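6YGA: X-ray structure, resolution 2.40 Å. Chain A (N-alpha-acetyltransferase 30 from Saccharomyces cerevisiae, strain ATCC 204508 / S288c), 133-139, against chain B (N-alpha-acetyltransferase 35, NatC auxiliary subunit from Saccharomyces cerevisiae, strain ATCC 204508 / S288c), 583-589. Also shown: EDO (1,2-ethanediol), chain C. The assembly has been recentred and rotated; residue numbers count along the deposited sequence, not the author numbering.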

# COMPACT_ATOMS: atom_id res chain seq x y z
N MSE A 133 8.94 -20.70 -14.00
CA MSE A 133 8.29 -20.91 -15.29
C MSE A 133 8.43 -19.69 -16.18
O MSE A 133 8.03 -19.70 -17.35
CB MSE A 133 6.81 -21.25 -15.10
CG MSE A 133 6.56 -22.46 -14.24
SE MSE A 133 4.66 -22.84 -14.06
CE MSE A 133 4.22 -23.10 -15.93
N GLY A 134 9.00 -18.62 -15.63
CA GLY A 134 9.24 -17.40 -16.37
C GLY A 134 8.50 -16.19 -15.84
O GLY A 134 8.71 -15.09 -16.35
N PHE A 135 7.63 -16.37 -14.85
CA PHE A 135 6.95 -15.24 -14.23
C PHE A 135 7.97 -14.28 -13.63
O PHE A 135 9.01 -14.69 -13.11
CB PHE A 135 5.99 -15.73 -13.14
CG PHE A 135 4.68 -16.25 -13.66
CD1 PHE A 135 4.56 -17.58 -14.06
CD2 PHE A 135 3.57 -15.43 -13.72
CE1 PHE A 135 3.35 -18.07 -14.52
CE2 PHE A 135 2.35 -15.92 -14.18
CZ PHE A 135 2.24 -17.23 -14.58
N ILE A 136 7.66 -12.99 -13.70
CA ILE A 136 8.43 -11.96 -13.01
C ILE A 136 7.46 -11.08 -12.23
O ILE A 136 6.28 -10.96 -12.57
CB ILE A 136 9.29 -11.11 -13.96
CG1 ILE A 136 8.44 -10.47 -15.05
CG2 ILE A 136 10.42 -11.95 -14.56
CD1 ILE A 136 9.22 -9.57 -15.99
N ARG A 137 7.98 -10.48 -11.17
CA ARG A 137 7.19 -9.59 -10.33
C ARG A 137 7.07 -8.22 -10.99
O ARG A 137 8.08 -7.59 -11.33
CB ARG A 137 7.84 -9.47 -8.95
CG ARG A 137 8.28 -10.81 -8.39
CD ARG A 137 9.17 -10.67 -7.17
NE ARG A 137 9.72 -11.96 -6.78
CZ ARG A 137 10.62 -12.13 -5.81
NH1 ARG A 137 11.08 -11.09 -5.14
NH2 ARG A 137 11.07 -13.35 -5.53
N MSE A 138 5.84 -7.76 -11.16
CA MSE A 138 5.59 -6.50 -11.84
C MSE A 138 5.05 -5.44 -10.89
O MSE A 138 4.96 -4.27 -11.26
CB MSE A 138 4.61 -6.71 -13.00
CG MSE A 138 5.19 -7.50 -14.15
SE MSE A 138 6.79 -6.64 -14.87
CE MSE A 138 5.98 -5.01 -15.56
N LYS A 139 4.71 -5.84 -9.67
CA LYS A 139 4.07 -4.92 -8.75
C LYS A 139 4.10 -5.51 -7.35
O LYS A 139 4.09 -6.74 -7.19
CB LYS A 139 2.62 -4.64 -9.17
CG LYS A 139 1.97 -3.43 -8.53
CD LYS A 139 0.57 -3.24 -9.09
CE LYS A 139 -0.03 -1.90 -8.71
NZ LYS A 139 -1.36 -1.71 -9.35
N LEU B 583 10.73 -11.68 -24.54
CA LEU B 583 9.45 -11.19 -24.04
C LEU B 583 9.54 -10.79 -22.57
O LEU B 583 8.96 -9.78 -22.16
CB LEU B 583 8.37 -12.26 -24.23
CG LEU B 583 7.98 -12.59 -25.67
CD1 LEU B 583 6.97 -13.74 -25.72
CD2 LEU B 583 7.43 -11.36 -26.37
N ILE B 584 10.28 -11.56 -21.77
CA ILE B 584 10.41 -11.25 -20.36
C ILE B 584 11.22 -9.97 -20.16
O ILE B 584 10.90 -9.15 -19.30
CB ILE B 584 11.04 -12.44 -19.61
CG1 ILE B 584 10.08 -13.63 -19.62
CG2 ILE B 584 11.39 -12.07 -18.18
CD1 ILE B 584 10.69 -14.90 -19.08
N HIS B 585 12.27 -9.79 -20.97
CA HIS B 585 13.04 -8.55 -20.90
C HIS B 585 12.20 -7.34 -21.27
O HIS B 585 12.27 -6.30 -20.61
CB HIS B 585 14.26 -8.63 -21.81
CG HIS B 585 14.95 -7.32 -22.02
ND1 HIS B 585 15.94 -6.86 -21.18
CD2 HIS B 585 14.76 -6.35 -22.95
CE1 HIS B 585 16.34 -5.67 -21.59
NE2 HIS B 585 15.64 -5.34 -22.66
N ASN B 586 11.39 -7.45 -22.33
CA ASN B 586 10.59 -6.30 -22.76
C ASN B 586 9.52 -5.96 -21.74
O ASN B 586 9.21 -4.78 -21.52
CB ASN B 586 9.95 -6.58 -24.12
CG ASN B 586 10.98 -6.66 -25.23
OD1 ASN B 586 12.09 -6.16 -25.10
ND2 ASN B 586 10.60 -7.28 -26.34
N LEU B 587 8.93 -6.97 -21.10
CA LEU B 587 7.92 -6.73 -20.08
C LEU B 587 8.51 -5.95 -18.90
O LEU B 587 7.84 -5.07 -18.34
CB LEU B 587 7.34 -8.06 -19.60
CG LEU B 587 6.30 -7.97 -18.48
CD1 LEU B 587 5.03 -7.30 -18.97
CD2 LEU B 587 6.00 -9.36 -17.91
N ARG B 588 9.75 -6.27 -18.51
CA ARG B 588 10.35 -5.60 -17.37
C ARG B 588 10.56 -4.12 -17.65
O ARG B 588 10.38 -3.28 -16.76
CB ARG B 588 11.68 -6.28 -17.00
CG ARG B 588 12.57 -5.48 -16.06
CD ARG B 588 11.92 -5.26 -14.71
NE ARG B 588 11.73 -6.52 -14.00
CZ ARG B 588 10.77 -6.72 -13.10
NH1 ARG B 588 9.92 -5.75 -12.81
NH2 ARG B 588 10.67 -7.90 -12.49
N PHE B 589 10.92 -3.77 -18.88
CA PHE B 589 11.22 -2.40 -19.27
C PHE B 589 10.05 -1.72 -19.98
O PHE B 589 10.23 -0.63 -20.54
CB PHE B 589 12.47 -2.38 -20.15
CG PHE B 589 13.73 -2.74 -19.41
CD1 PHE B 589 14.13 -4.06 -19.30
CD2 PHE B 589 14.50 -1.76 -18.81
CE1 PHE B 589 15.29 -4.40 -18.61
CE2 PHE B 589 15.65 -2.08 -18.13
CZ PHE B 589 16.05 -3.40 -18.03
C1 EDO C . 8.50 -2.75 -14.17
O1 EDO C . 9.73 -3.04 -13.50
C2 EDO C . 7.45 -2.29 -13.17
O2 EDO C . 7.14 -3.36 -12.27

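The two stretches meet as a strand lying alongside a helix. Strand 136-139 of chain A and helix 583-588 of chain B run in nearly the same direction, 20° apart, with their axes 9.9 Å apart at closest approach. Together they bury 378 Å².

The polar contact centres on Arg B588. Its guanidinium grips one backbone oxygen with two nitrogens. Arg B588 NH2 donates to Arg A137 O at 2.9 Å, and Arg B588 NH1 donates to the same atom at 3.0 Å. The N-H...O angles, 144° and 137°, are bent, as expected when two donors converge on one acceptor near the guanidinium plane. The CA-to-CB bond of Arg B588 points sideways. A t, p, p sequence at chi1 to chi3 brings the end of the side chain nearer to the strand. Arginine suits this place because it combines reach with several donors; NE and NH2 also bond elsewhere in the structure. The acceptor is a main-chain atom, and the side chain of Arg A137 starts away from the helix.

The apolar contact is built from four side chains. Ile A136 points toward the helix and is buried. Its CG2 lies 3.7 Å from Ile B584 CG2, and its CD1 lies 3.8 Å from Leu B587 CD2. Ile B584 and Leu B587 are three residues apart, so about one helical turn places both on the side facing the strand. Branched aliphatic side chains fill this space without polar groups that would need partners. Ile A136 CD1 also covers one face of the Arg B588 guanidinium, leaving the edge free for hydrogen bonds.

Met A138 is selenomethionine. Its CB starts sideways, but an m, m, m conformation folds its end nearer to the helix. SE lies 3.9 Å from Leu B587 CG, and CE comes to 3.3 Å from Leu B587 O. SE is also 3.9 Å from Arg B588 NH1. The flexible, unbranched side chain can bend into this position.

The backbone of Gly A134, where the preceding helix ends in a Schellman motif, packs against the Ile B584 side chain. Its phi is 118°, and a CB at these angles would be jammed against the carbonyl O of the residue before. Gly A134 O lies 3.4 Å from Ile B584 CD1. An ideal CB on Gly A134 would sit 3.5 Å from Ile B584 CD1.

A 1,2-ethanediol, probably from the crystallisation liquor, bridges the chains. Arg B588 NH1 donates to EDO O1 at 2.8 Å, and EDO O2 donates to Met A138 O at 2.6 Å.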